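Pyruvate kinase 1 (Trypanosoma brucei brucei, PDB 4KCT) catalyses the transfer of a phosphoryl group from phosphoenolpyruvate to ADP, yielding pyruvate and ATP, and also has an intrinsic decarboxylase activity. Local coordinates at residues A[235-241]-A[256-262]. Residue numbers count along the deposited sequence, not the author numbering.
Sequences LIISKIE and SNGIMVA. With MG (magnesium ion), chain C; PYR (pyruvic acid), chain E.
Two neighbouring parallel strands of the TIM barrel, 235-240 and 258-262, pair here at −30° and carry part of the active site at their C-terminal ends. Ile237 pairs with Gly258, Ser238 with Ile259, Lys239 with Met260 and Ile240 with Val261. The ladder runs Ser238 N to Gly258 O (2.9 Å), Met260 N to Ser238 O (2.8 Å), Ile240 N to Met260 O (3.0 Å) and Ala262 N to Ile240 O (3.2 Å). At its start Asn257 N donates to Ile236 O (2.9 Å), and Asn257 OD1 accepts from Ile236 N (2.8 Å), mimicking a backbone carbonyl. Gly258 suits its place because a CB would clash with Ile237 CD1. Outward, Ile240 CG1 meets Ile259 CG2 (3.7 Å) beneath helix 275-289, while Ser238 OG donates to Ser256 OG (2.7 Å). Inward, Lys239 (m, t, p, t) and Met260 run side by side. Lys239 NZ, salt-bridged to Asp84, donates a hydrogen bond to the pyruvate keto oxygen O3 (2.9 Å). Glu241 OE2 accepts from Phe213 N, and carboxylate OE1 of Glu241, with Asp265, binds magnesium, the Glu241 OE1–MG distance being 2.0 Å.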
loop_
_atom_site.group_PDB
_atom_site.type_symbol
_atom_site.label_atom_id
_atom_site.label_comp_id
_atom_site.label_asym_id
_atom_site.label_seq_id
_atom_site.Cartn_x
_atom_site.Cartn_y
_atom_site.Cartn_z
ATOM N N LEU A 235 12.927 -4.402 36.725
ATOM C CA LEU A 235 13.080 -3.854 35.361
ATOM C C LEU A 235 14.064 -2.693 35.376
ATOM O O LEU A 235 14.018 -1.847 36.278
ATOM C CB LEU A 235 11.749 -3.349 34.819
ATOM C CG LEU A 235 10.566 -4.294 34.840
ATOM C CD1 LEU A 235 9.404 -3.581 34.155
ATOM C CD2 LEU A 235 10.905 -5.603 34.143
ATOM N N ILE A 236 14.876 -2.586 34.329
ATOM C CA ILE A 236 15.640 -1.358 34.107
ATOM C C ILE A 236 15.032 -0.550 32.956
ATOM O O ILE A 236 14.935 -1.036 31.831
ATOM C CB ILE A 236 17.118 -1.642 33.823
ATOM C CG1 ILE A 236 17.762 -2.307 35.044
ATOM C CG2 ILE A 236 17.844 -0.347 33.446
ATOM C CD1 ILE A 236 19.195 -2.753 34.820
ATOM N N ILE A 237 14.498 0.622 33.288
ATOM C CA ILE A 237 13.968 1.531 32.293
ATOM C C ILE A 237 15.034 2.603 32.077
ATOM O O ILE A 237 15.324 3.396 32.991
ATOM C CB ILE A 237 12.652 2.206 32.778
ATOM C CG1 ILE A 237 11.591 1.165 33.179
ATOM C CG2 ILE A 237 12.086 3.156 31.700
ATOM C CD1 ILE A 237 11.352 0.097 32.130
ATOM N N SER A 238 15.669 2.604 30.903
ATOM C CA SER A 238 16.783 3.522 30.684
ATOM C C SER A 238 16.254 4.884 30.290
ATOM O O SER A 238 15.409 4.986 29.394
ATOM C CB SER A 238 17.718 2.975 29.597
ATOM O OG SER A 238 18.384 1.811 30.080
ATOM N N LYS A 239 16.725 5.938 30.968
ATOM C CA LYS A 239 16.289 7.291 30.629
ATOM C C LYS A 239 17.236 7.891 29.617
ATOM O O LYS A 239 18.456 7.879 29.801
ATOM C CB LYS A 239 16.215 8.182 31.867
ATOM C CG LYS A 239 15.319 7.589 32.959
ATOM C CD LYS A 239 15.467 8.352 34.283
ATOM C CE LYS A 239 15.335 9.854 34.100
ATOM N NZ LYS A 239 15.552 10.541 35.415
ATOM N N ILE A 240 16.681 8.261 28.479
ATOM C CA ILE A 240 17.453 8.889 27.418
ATOM C C ILE A 240 17.428 10.408 27.622
ATOM O O ILE A 240 16.365 11.049 27.493
ATOM C CB ILE A 240 16.835 8.538 26.048
ATOM C CG1 ILE A 240 16.738 7.025 25.889
ATOM C CG2 ILE A 240 17.606 9.208 24.886
ATOM C CD1 ILE A 240 18.086 6.306 25.956
ATOM N N GLU A 241 18.594 10.993 27.911
ATOM C CA GLU A 241 18.637 12.368 28.374
ATOM C C GLU A 241 19.632 13.242 27.621
ATOM O O GLU A 241 19.808 14.403 27.982
ATOM C CB GLU A 241 18.967 12.430 29.885
ATOM C CG GLU A 241 18.211 11.442 30.733
ATOM C CD GLU A 241 18.008 11.939 32.158
ATOM O OE1 GLU A 241 17.300 12.958 32.340
ATOM O OE2 GLU A 241 18.412 11.231 33.087
ATOM N N SER A 256 17.983 -2.989 27.709
ATOM C CA SER A 256 17.077 -2.463 28.734
ATOM C C SER A 256 15.789 -3.260 28.747
ATOM O O SER A 256 15.488 -3.963 27.786
ATOM C CB SER A 256 16.759 -0.971 28.454
ATOM O OG SER A 256 17.946 -0.206 28.402
ATOM N N ASN A 257 14.978 -3.079 29.787
ATOM C CA ASN A 257 13.628 -3.621 29.786
ATOM C C ASN A 257 12.638 -2.617 29.177
ATOM O O ASN A 257 11.527 -2.967 28.830
ATOM C CB ASN A 257 13.193 -3.989 31.208
ATOM C CG ASN A 257 14.094 -5.068 31.834
ATOM O OD1 ASN A 257 15.041 -4.749 32.541
ATOM N ND2 ASN A 257 13.954 -6.285 31.359
ATOM N N GLY A 258 13.046 -1.365 29.099
ATOM C CA GLY A 258 12.141 -0.287 28.654
ATOM C C GLY A 258 12.892 1.029 28.610
ATOM O O GLY A 258 14.087 1.080 28.945
ATOM N N ILE A 259 12.233 2.075 28.104
ATOM C CA ILE A 259 12.908 3.353 27.852
ATOM C C ILE A 259 12.040 4.487 28.407
ATOM O O ILE A 259 10.835 4.416 28.335
ATOM C CB ILE A 259 13.095 3.575 26.339
ATOM C CG1 ILE A 259 14.006 2.487 25.750
ATOM C CG2 ILE A 259 13.605 4.990 26.063
ATOM C CD1 ILE A 259 15.455 2.581 26.271
ATOM N N MET A 260 12.661 5.514 28.974
ATOM C CA MET A 260 11.944 6.764 29.193
ATOM C C MET A 260 12.526 7.859 28.333
ATOM O O MET A 260 13.724 8.046 28.290
ATOM C CB MET A 260 12.003 7.187 30.681
ATOM C CG MET A 260 11.352 8.538 30.900
ATOM S SD MET A 260 11.771 9.301 32.479
ATOM C CE MET A 260 11.206 8.041 33.619
ATOM N N VAL A 261 11.665 8.579 27.632
ATOM C CA VAL A 261 12.094 9.765 26.930
ATOM C C VAL A 261 12.105 10.926 27.918
ATOM O O VAL A 261 11.047 11.426 28.300
ATOM C CB VAL A 261 11.146 10.082 25.728
ATOM C CG1 VAL A 261 11.624 11.329 24.971
ATOM C CG2 VAL A 261 11.066 8.874 24.792
ATOM N N ALA A 262 13.282 11.226 28.462
ATOM C CA ALA A 262 13.378 12.108 29.614
ATOM C C ALA A 262 13.563 13.548 29.119
ATOM O O ALA A 262 14.684 14.011 28.933
ATOM C CB ALA A 262 14.542 11.686 30.505
HETATM MG MG MG C . 16.472 14.017 33.802
HETATM C C PYR E . 13.976 14.541 32.735
HETATM O O PYR E . 12.979 14.851 32.027
HETATM O OXT PYR E . 15.113 15.030 32.475
HETATM C CA PYR E . 13.842 13.495 33.796
HETATM O O3 PYR E . 14.812 13.206 34.520
HETATM C CB PYR E . 12.559 12.712 33.906
HETATM O O HOH W 1 18.064 12.865 35.021
HETATM O O HOH W 2 16.213 15.197 35.559
#